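Local coordinates for flagellar biosynthetic protein FliP (Thermotoga maritima MSB8, PDB 5H72), which probably takes part in flagellum-specific protein export as a membrane component of the type III export gate, represented here by its periplasmic fragment, at residues 30-34 against 60-65; 40-45 against 74-79. One frame throughout, in Å; residues are numbered along the deposited sequence.

In the fold
Both contacts tie the all-helical periplasmic domain of FliP together, and their segments alternate along the chain, so the two connections interleave. Contact 1 (30-34 against 60-65) sets the middle of helix 17-39 against the turn that leads into helix 65-80. Contact 2 (40-45 against 74-79) sets the link between helices 17-39 and 43-52 against the later part of helix 65-80. Their centres lie about 13 Å apart, contact 1 about 4 Å from the centre of the chain and contact 2 about 10 Å. Between them Ile60 CG2 rests 3.9 Å from Glu43 CB. Both contacts have residues beside a second subunit, and contact 2 also meets a third.

Contact 1: residues 30-34 against 60-65; sequences REFMI and IEEAPN
The carbonyl oxygen of Ala63 takes two hydrogen bonds from the guanidinium of Arg30, at 3.0 Å from NH1 and 2.9 Å from NH2. The two terminal nitrogens meet this single atom end-on, and it lies in the guanidinium plane. A third bond runs from NH1 to Asn65 OD1 at 2.9 Å, but here the donor stands above the amide carbonyl plane, 55° out of it, and the two flat groups are turned 39° apart. NH2 adds a weak bond to Glu61 O, and NE donates a hydrogen bond to a water 2.7 Å away that in turn reaches back weakly to Glu61 O. The bend at chi3 (62°) turns the otherwise extended chain toward the turn. Arginine suits this place because its donors fan out in one plane and can meet several carbonyl oxygens of the turn at once; a leucine here would probably leave Ala63 O without both its donors and Asn65 OD1 without this one, freeing the turn to shift.

One helical turn on, Ile34 supplies the apolar half. Its CG2 branch meets Ile60 CD1 at 3.9 Å as the two side chains slide past each other in opposite directions, while its CD1 lies 4.0 Å from Glu61 CG. The methylene part of Glu61 thus packs here, whereas its carboxylate turns to a salt bridge with Lys38.

The 3-10 turn 60-62 and Pro64, at the N-cap of helix 65-80, are thereby fixed against helix 17-39. Ile60 and Ala63 also touch Val46 of helix 43-52, and Met33 packs on Leu68, Ile69 and Phe72 of helix 65-80, so the contact sits where all three helices converge.

Contact 2: residues 40-45 against 74-79; sequences HHNEDN and LGELEV
Asn45 and Glu78 make the one direct hydrogen bond between the two segments: ND2 donates to OE1 at 3.2 Å, almost straight at 176°. The carboxylate oxygen lies in the amide plane and is met on its syn side, with the donor tilted somewhat from the carboxylate plane; the two flat groups are turned 60° against each other. The buried Asn45 also makes a weak bond from ND2 to Ala71 O, one turn before Gly75 on helix 65-80.

Other polar groups pass close without bonding. Asn42 ND2 comes within 3.3 Å of Glu78 OE1, but at a poor angle. The amide's other terminal atom, OD1, sits 3.7 Å from Gly75 CA. With no side chain on Gly75, the backbones approach to 5.9 Å between Asn42 CA and Gly75 CA.

The remaining contact is CH-pi. Val79 CG2 lies over one face of the His40 ring, 4.2 Å from its centroid, and it also touches Asn42 OD1 at 3.8 Å. With chi1 at 179°, Val79 holds CG1 anti to the backbone N and places CG2 beside that N, where it meets the ring. His40 stands at the end of helix 17-39, just before His41 completes a Schellman motif, and both His40 and Val79 pack on Arg28 of the second subunit.

Such chemistry implies a contact of two unlike ends: a buried amide-carboxylate bond at one, where Asn45 probably helps to settle the negative charge of Glu78, and a methyl-imidazole contact at the other, beside Arg28 of the second subunit.

Contact 1: residues 30-34 against 60-65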
ATOM      1  N   ARG A  30      -9.975   4.377  -6.599  1.00 31.67           N
ATOM      2  CA  ARG A  30     -10.056   5.541  -7.487  1.00 32.95           C
ATOM      3  C   ARG A  30     -10.795   6.685  -6.818  1.00 32.48           C
ATOM      4  O   ARG A  30     -10.334   7.826  -6.847  1.00 33.75           O
ATOM      5  CB  ARG A  30     -10.751   5.191  -8.803  1.00 34.12           C
ATOM      6  CG  ARG A  30      -9.874   4.402  -9.765  1.00 34.10           C
ATOM      7  CD  ARG A  30     -10.592   4.179 -11.085  1.00 36.41           C
ATOM      8  NE  ARG A  30     -10.898   5.430 -11.771  1.00 32.74           N
ATOM      9  CZ  ARG A  30     -10.052   6.063 -12.578  1.00 35.30           C
ATOM     10  NH1 ARG A  30      -8.846   5.566 -12.801  1.00 37.81           N
ATOM     11  NH2 ARG A  30     -10.408   7.191 -13.168  1.00 35.08           N
ATOM     12  N   GLU A  31     -11.929   6.367  -6.199  1.00 31.48           N
ATOM     13  CA  GLU A  31     -12.763   7.381  -5.543  1.00 32.55           C
ATOM     14  C   GLU A  31     -12.040   8.105  -4.405  1.00 31.28           C
ATOM     15  O   GLU A  31     -12.189   9.317  -4.270  1.00 29.53           O
ATOM     16  CB  GLU A  31     -14.068   6.757  -5.015  1.00 32.25           C
ATOM     17  CG  GLU A  31     -15.109   6.457  -6.096  1.00 33.41           C
ATOM     18  CD  GLU A  31     -16.404   5.841  -5.541  1.00 44.75           C
ATOM     19  OE1 GLU A  31     -16.484   5.587  -4.314  1.00 41.08           O
ATOM     20  OE2 GLU A  31     -17.350   5.610  -6.338  1.00 44.74           O
ATOM     21  N   PHE A  32     -11.247   7.400  -3.594  1.00 29.27           N
ATOM     22  CA  PHE A  32     -10.576   8.113  -2.508  1.00 32.35           C
ATOM     23  C   PHE A  32      -9.312   8.823  -3.007  1.00 31.59           C
ATOM     24  O   PHE A  32      -8.950   9.863  -2.468  1.00 30.65           O
ATOM     25  CB  PHE A  32     -10.318   7.195  -1.270  1.00 30.23           C
ATOM     26  CG  PHE A  32      -9.080   6.334  -1.311  1.00 33.84           C
ATOM     27  CD1 PHE A  32      -7.803   6.884  -1.295  1.00 35.47           C
ATOM     28  CD2 PHE A  32      -9.199   4.953  -1.239  1.00 39.85           C
ATOM     29  CE1 PHE A  32      -6.677   6.083  -1.297  1.00 35.62           C
ATOM     30  CE2 PHE A  32      -8.068   4.133  -1.229  1.00 42.99           C
ATOM     31  CZ  PHE A  32      -6.804   4.704  -1.262  1.00 42.31           C
ATOM     32  N   MET A  33      -8.666   8.303  -4.046  1.00 28.07           N
ATOM     33  CA  MET A  33      -7.558   9.032  -4.654  1.00 30.63           C
ATOM     34  C   MET A  33      -8.077  10.348  -5.222  1.00 31.46           C
ATOM     35  O   MET A  33      -7.522  11.419  -4.951  1.00 31.03           O
ATOM     36  CB  MET A  33      -6.874   8.200  -5.749  1.00 27.28           C
ATOM     37  CG  MET A  33      -6.040   7.049  -5.207  1.00 28.80           C
ATOM     38  SD  MET A  33      -4.952   6.268  -6.420  1.00 28.83           S
ATOM     39  CE  MET A  33      -6.117   5.717  -7.665  1.00 29.61           C
ATOM     40  N   ILE A  34      -9.161  10.261  -5.984  1.00 29.29           N
ATOM     41  CA  ILE A  34      -9.779  11.444  -6.564  1.00 32.19           C
ATOM     42  C   ILE A  34     -10.221  12.438  -5.482  1.00 30.12           C
ATOM     43  O   ILE A  34      -9.966  13.636  -5.589  1.00 31.47           O
ATOM     44  CB  ILE A  34     -10.968  11.050  -7.456  1.00 32.86           C
ATOM     45  CG1 ILE A  34     -10.448  10.444  -8.759  1.00 28.06           C
ATOM     46  CG2 ILE A  34     -11.861  12.251  -7.742  1.00 32.23           C
ATOM     47  CD1 ILE A  34     -11.498   9.726  -9.567  1.00 32.87           C
ATOM     48  N   ILE A  60     -10.495  14.843 -13.980  1.00 38.54           N
ATOM     49  CA  ILE A  60      -9.575  13.847 -13.433  1.00 40.18           C
ATOM     50  C   ILE A  60     -10.219  12.471 -13.302  1.00 38.95           C
ATOM     51  O   ILE A  60      -9.516  11.459 -13.243  1.00 37.64           O
ATOM     52  CB  ILE A  60      -8.994  14.276 -12.069  1.00 39.11           C
ATOM     53  CG1 ILE A  60     -10.078  14.415 -11.004  1.00 39.90           C
ATOM     54  CG2 ILE A  60      -8.213  15.582 -12.212  1.00 44.40           C
ATOM     55  CD1 ILE A  60      -9.507  14.656  -9.621  1.00 36.43           C
ATOM     56  N   GLU A  61     -11.546  12.412 -13.309  1.00 35.87           N
ATOM     57  CA  GLU A  61     -12.207  11.111 -13.260  1.00 38.09           C
ATOM     58  C   GLU A  61     -11.977  10.306 -14.531  1.00 36.97           C
ATOM     59  O   GLU A  61     -12.279   9.121 -14.567  1.00 41.92           O
ATOM     60  CB  GLU A  61     -13.709  11.260 -13.023  1.00 38.60           C
ATOM     61  CG  GLU A  61     -14.081  11.872 -11.680  1.00 39.84           C
ATOM     62  CD  GLU A  61     -14.060  13.389 -11.713  1.00 41.34           C
ATOM     63  OE1 GLU A  61     -13.508  13.954 -12.675  1.00 41.55           O
ATOM     64  OE2 GLU A  61     -14.604  14.016 -10.781  1.00 48.75           O
ATOM     65  N   GLU A  62     -11.452  10.940 -15.572  1.00 36.81           N
ATOM     66  CA  GLU A  62     -11.181  10.229 -16.821  1.00 40.79           C
ATOM     67  C   GLU A  62      -9.719   9.768 -16.921  1.00 39.37           C
ATOM     68  O   GLU A  62      -9.346   9.080 -17.864  1.00 43.73           O
ATOM     69  CB  GLU A  62     -11.535  11.110 -18.023  1.00 41.84           C
ATOM     70  CG  GLU A  62     -12.963  11.650 -18.009  1.00 46.40           C
ATOM     71  CD  GLU A  62     -13.171  12.809 -18.983  1.00 57.28           C
ATOM     72  OE1 GLU A  62     -12.170  13.332 -19.533  1.00 53.61           O
ATOM     73  OE2 GLU A  62     -14.342  13.201 -19.199  1.00 61.94           O
ATOM     74  N   ALA A  63      -8.888  10.147 -15.958  1.00 34.15           N
ATOM     75  CA  ALA A  63      -7.504   9.696 -15.974  1.00 38.93           C
ATOM     76  C   ALA A  63      -7.420   8.213 -15.622  1.00 37.12           C
ATOM     77  O   ALA A  63      -8.029   7.764 -14.650  1.00 37.05           O
ATOM     78  CB  ALA A  63      -6.660  10.511 -15.020  1.00 33.42           C
ATOM     79  N   PRO A  64      -6.680   7.446 -16.430  1.00 34.55           N
ATOM     80  CA  PRO A  64      -6.419   6.038 -16.112  1.00 39.32           C
ATOM     81  C   PRO A  64      -5.530   5.918 -14.871  1.00 35.43           C
ATOM     82  O   PRO A  64      -4.894   6.895 -14.464  1.00 31.33           O
ATOM     83  CB  PRO A  64      -5.700   5.521 -17.366  1.00 34.29           C
ATOM     84  CG  PRO A  64      -5.027   6.744 -17.926  1.00 33.30           C
ATOM     85  CD  PRO A  64      -5.991   7.876 -17.660  1.00 34.04           C
ATOM     86  N   ASN A  65      -5.484   4.735 -14.275  1.00 34.78           N
ATOM     87  CA  ASN A  65      -4.725   4.568 -13.047  1.00 34.87           C
ATOM     88  C   ASN A  65      -3.233   4.855 -13.235  1.00 35.42           C
ATOM     89  O   ASN A  65      -2.569   5.300 -12.304  1.00 37.12           O
ATOM     90  CB  ASN A  65      -4.942   3.165 -12.484  1.00 34.32           C
ATOM     91  CG  ASN A  65      -6.298   3.011 -11.815  1.00 36.10           C
ATOM     92  OD1 ASN A  65      -6.894   3.987 -11.358  1.00 35.51           O
ATOM     93  ND2 ASN A  65      -6.792   1.785 -11.755  1.00 37.66           N
TER
HETATM   94  O   HOH W   1     -13.125   6.914 -12.073  1.00 44.44           O

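Contact 2: residues 40-45 against 74-79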
ATOM      1  N   HIS A  40      -7.433  18.543  -1.545  1.00 38.81           N
ATOM      2  CA  HIS A  40      -6.172  19.255  -1.344  1.00 39.55           C
ATOM      3  C   HIS A  40      -5.766  20.072  -2.583  1.00 40.45           C
ATOM      4  O   HIS A  40      -4.649  20.568  -2.672  1.00 37.97           O
ATOM      5  CB  HIS A  40      -5.064  18.274  -0.964  1.00 35.63           C
ATOM      6  CG  HIS A  40      -5.326  17.537   0.317  1.00 36.21           C
ATOM      7  ND1 HIS A  40      -5.261  18.145   1.551  1.00 33.98           N
ATOM      8  CD2 HIS A  40      -5.659  16.248   0.549  1.00 33.69           C
ATOM      9  CE1 HIS A  40      -5.537  17.262   2.494  1.00 31.74           C
ATOM     10  NE2 HIS A  40      -5.788  16.099   1.911  1.00 38.32           N
ATOM     11  N   HIS A  41      -6.690  20.210  -3.530  1.00 41.31           N
ATOM     12  CA  HIS A  41      -6.511  21.092  -4.687  1.00 42.13           C
ATOM     13  C   HIS A  41      -5.265  20.749  -5.466  1.00 44.55           C
ATOM     14  O   HIS A  41      -4.475  21.624  -5.820  1.00 45.36           O
ATOM     15  CB  HIS A  41      -6.469  22.558  -4.238  1.00 43.93           C
ATOM     16  CG  HIS A  41      -7.570  22.921  -3.284  1.00 45.15           C
ATOM     17  ND1 HIS A  41      -7.400  22.907  -1.917  1.00 49.93           N
ATOM     18  CD2 HIS A  41      -8.859  23.262  -3.501  1.00 48.77           C
ATOM     19  CE1 HIS A  41      -8.536  23.244  -1.328  1.00 50.85           C
ATOM     20  NE2 HIS A  41      -9.441  23.466  -2.271  1.00 53.79           N
ATOM     21  N   ASN A  42      -5.096  19.456  -5.720  1.00 41.01           N
ATOM     22  CA  ASN A  42      -3.923  18.946  -6.394  1.00 33.76           C
ATOM     23  C   ASN A  42      -4.259  18.384  -7.763  1.00 35.43           C
ATOM     24  O   ASN A  42      -3.444  17.682  -8.360  1.00 34.69           O
ATOM     25  CB  ASN A  42      -3.253  17.857  -5.542  1.00 38.82           C
ATOM     26  CG  ASN A  42      -2.383  18.425  -4.449  1.00 37.28           C
ATOM     27  OD1 ASN A  42      -2.331  17.902  -3.336  1.00 37.44           O
ATOM     28  ND2 ASN A  42      -1.694  19.511  -4.759  1.00 41.40           N
ATOM     29  N   GLU A  43      -5.455  18.681  -8.264  1.00 36.70           N
ATOM     30  CA  GLU A  43      -5.897  18.106  -9.541  1.00 40.39           C
ATOM     31  C   GLU A  43      -4.903  18.344 -10.670  1.00 39.93           C
ATOM     32  O   GLU A  43      -4.785  17.526 -11.572  1.00 43.54           O
ATOM     33  CB  GLU A  43      -7.256  18.658  -9.959  1.00 40.92           C
ATOM     34  CG  GLU A  43      -8.337  18.567  -8.903  1.00 40.81           C
ATOM     35  CD  GLU A  43      -8.397  19.811  -8.030  1.00 49.76           C
ATOM     36  OE1 GLU A  43      -7.385  20.550  -7.958  1.00 46.73           O
ATOM     37  OE2 GLU A  43      -9.464  20.059  -7.420  1.00 52.62           O
ATOM     38  N   ASP A  44      -4.178  19.456 -10.613  1.00 43.26           N
ATOM     39  CA  ASP A  44      -3.208  19.786 -11.652  1.00 43.28           C
ATOM     40  C   ASP A  44      -2.209  18.664 -11.883  1.00 43.86           C
ATOM     41  O   ASP A  44      -1.780  18.445 -13.021  1.00 47.17           O
ATOM     42  CB  ASP A  44      -2.467  21.085 -11.317  1.00 50.47           C
ATOM     43  CG  ASP A  44      -3.233  22.325 -11.764  1.00 61.05           C
ATOM     44  OD1 ASP A  44      -4.056  22.216 -12.702  1.00 61.02           O
ATOM     45  OD2 ASP A  44      -3.010  23.410 -11.182  1.00 66.33           O
ATOM     46  N   ASN A  45      -1.843  17.950 -10.820  1.00 41.18           N
ATOM     47  CA  ASN A  45      -0.948  16.799 -10.959  1.00 43.32           C
ATOM     48  C   ASN A  45      -1.461  15.825 -12.002  1.00 40.85           C
ATOM     49  O   ASN A  45      -0.693  15.326 -12.820  1.00 44.02           O
ATOM     50  CB  ASN A  45      -0.772  16.061  -9.631  1.00 42.02           C
ATOM     51  CG  ASN A  45      -0.041  16.883  -8.596  1.00 43.69           C
ATOM     52  OD1 ASN A  45       0.587  17.893  -8.917  1.00 52.21           O
ATOM     53  ND2 ASN A  45      -0.107  16.450  -7.346  1.00 42.15           N
ATOM     54  N   LEU A  74       2.141  11.902  -5.650  1.00 30.65           N
ATOM     55  CA  LEU A  74       2.751  13.231  -5.677  1.00 34.12           C
ATOM     56  C   LEU A  74       1.979  14.171  -4.780  1.00 36.53           C
ATOM     57  O   LEU A  74       2.572  14.871  -3.958  1.00 39.11           O
ATOM     58  CB  LEU A  74       2.795  13.792  -7.097  1.00 36.98           C
ATOM     59  CG  LEU A  74       3.917  13.297  -8.007  1.00 48.40           C
ATOM     60  CD1 LEU A  74       3.944  14.138  -9.272  1.00 52.93           C
ATOM     61  CD2 LEU A  74       5.262  13.347  -7.288  1.00 47.44           C
ATOM     62  N   GLY A  75       0.654  14.166  -4.930  1.00 33.54           N
ATOM     63  CA  GLY A  75      -0.224  14.967  -4.096  1.00 31.30           C
ATOM     64  C   GLY A  75      -0.042  14.731  -2.605  1.00 33.16           C
ATOM     65  O   GLY A  75       0.004  15.681  -1.827  1.00 32.45           O
ATOM     66  N   GLU A  76       0.067  13.471  -2.193  1.00 30.82           N
ATOM     67  CA  GLU A  76       0.201  13.166  -0.763  1.00 32.92           C
ATOM     68  C   GLU A  76       1.535  13.644  -0.209  1.00 32.96           C
ATOM     69  O   GLU A  76       1.607  14.118   0.911  1.00 31.02           O
ATOM     70  CB  GLU A  76       0.056  11.664  -0.499  1.00 31.43           C
ATOM     71  CG  GLU A  76      -1.340  11.103  -0.759  1.00 33.04           C
ATOM     72  CD  GLU A  76      -2.397  11.778   0.084  1.00 35.15           C
ATOM     73  OE1 GLU A  76      -2.133  12.004   1.281  1.00 35.26           O
ATOM     74  OE2 GLU A  76      -3.483  12.089  -0.448  1.00 36.07           O
ATOM     75  N   LEU A  77       2.596  13.518  -0.999  1.00 34.99           N
ATOM     76  CA  LEU A  77       3.911  13.956  -0.544  1.00 35.92           C
ATOM     77  C   LEU A  77       3.941  15.474  -0.410  1.00 36.47           C
ATOM     78  O   LEU A  77       4.442  15.995   0.583  1.00 41.49           O
ATOM     79  CB  LEU A  77       5.004  13.452  -1.491  1.00 36.40           C
ATOM     80  CG  LEU A  77       5.203  11.930  -1.442  1.00 38.72           C
ATOM     81  CD1 LEU A  77       5.973  11.425  -2.652  1.00 36.63           C
ATOM     82  CD2 LEU A  77       5.898  11.504  -0.146  1.00 34.21           C
ATOM     83  N   GLU A  78       3.374  16.182  -1.385  1.00 33.95           N
ATOM     84  CA  GLU A  78       3.274  17.644  -1.315  1.00 35.83           C
ATOM     85  C   GLU A  78       2.573  18.102  -0.044  1.00 36.42           C
ATOM     86  O   GLU A  78       3.031  19.023   0.619  1.00 42.84           O
ATOM     87  CB  GLU A  78       2.544  18.203  -2.544  1.00 38.75           C
ATOM     88  CG  GLU A  78       3.372  18.132  -3.834  1.00 44.89           C
ATOM     89  CD  GLU A  78       2.516  17.958  -5.086  1.00 48.10           C
ATOM     90  OE1 GLU A  78       1.269  18.012  -4.976  1.00 47.34           O
ATOM     91  OE2 GLU A  78       3.087  17.761  -6.183  1.00 49.64           O
ATOM     92  N   VAL A  79       1.465  17.461   0.302  1.00 35.47           N
ATOM     93  CA  VAL A  79       0.769  17.804   1.533  1.00 33.99           C
ATOM     94  C   VAL A  79       1.581  17.361   2.749  1.00 34.01           C
ATOM     95  O   VAL A  79       1.648  18.082   3.742  1.00 37.06           O
ATOM     96  CB  VAL A  79      -0.650  17.178   1.585  1.00 34.63           C
ATOM     97  CG1 VAL A  79      -1.359  17.522   2.907  1.00 27.65           C
ATOM     98  CG2 VAL A  79      -1.476  17.641   0.387  1.00 31.28           C
TER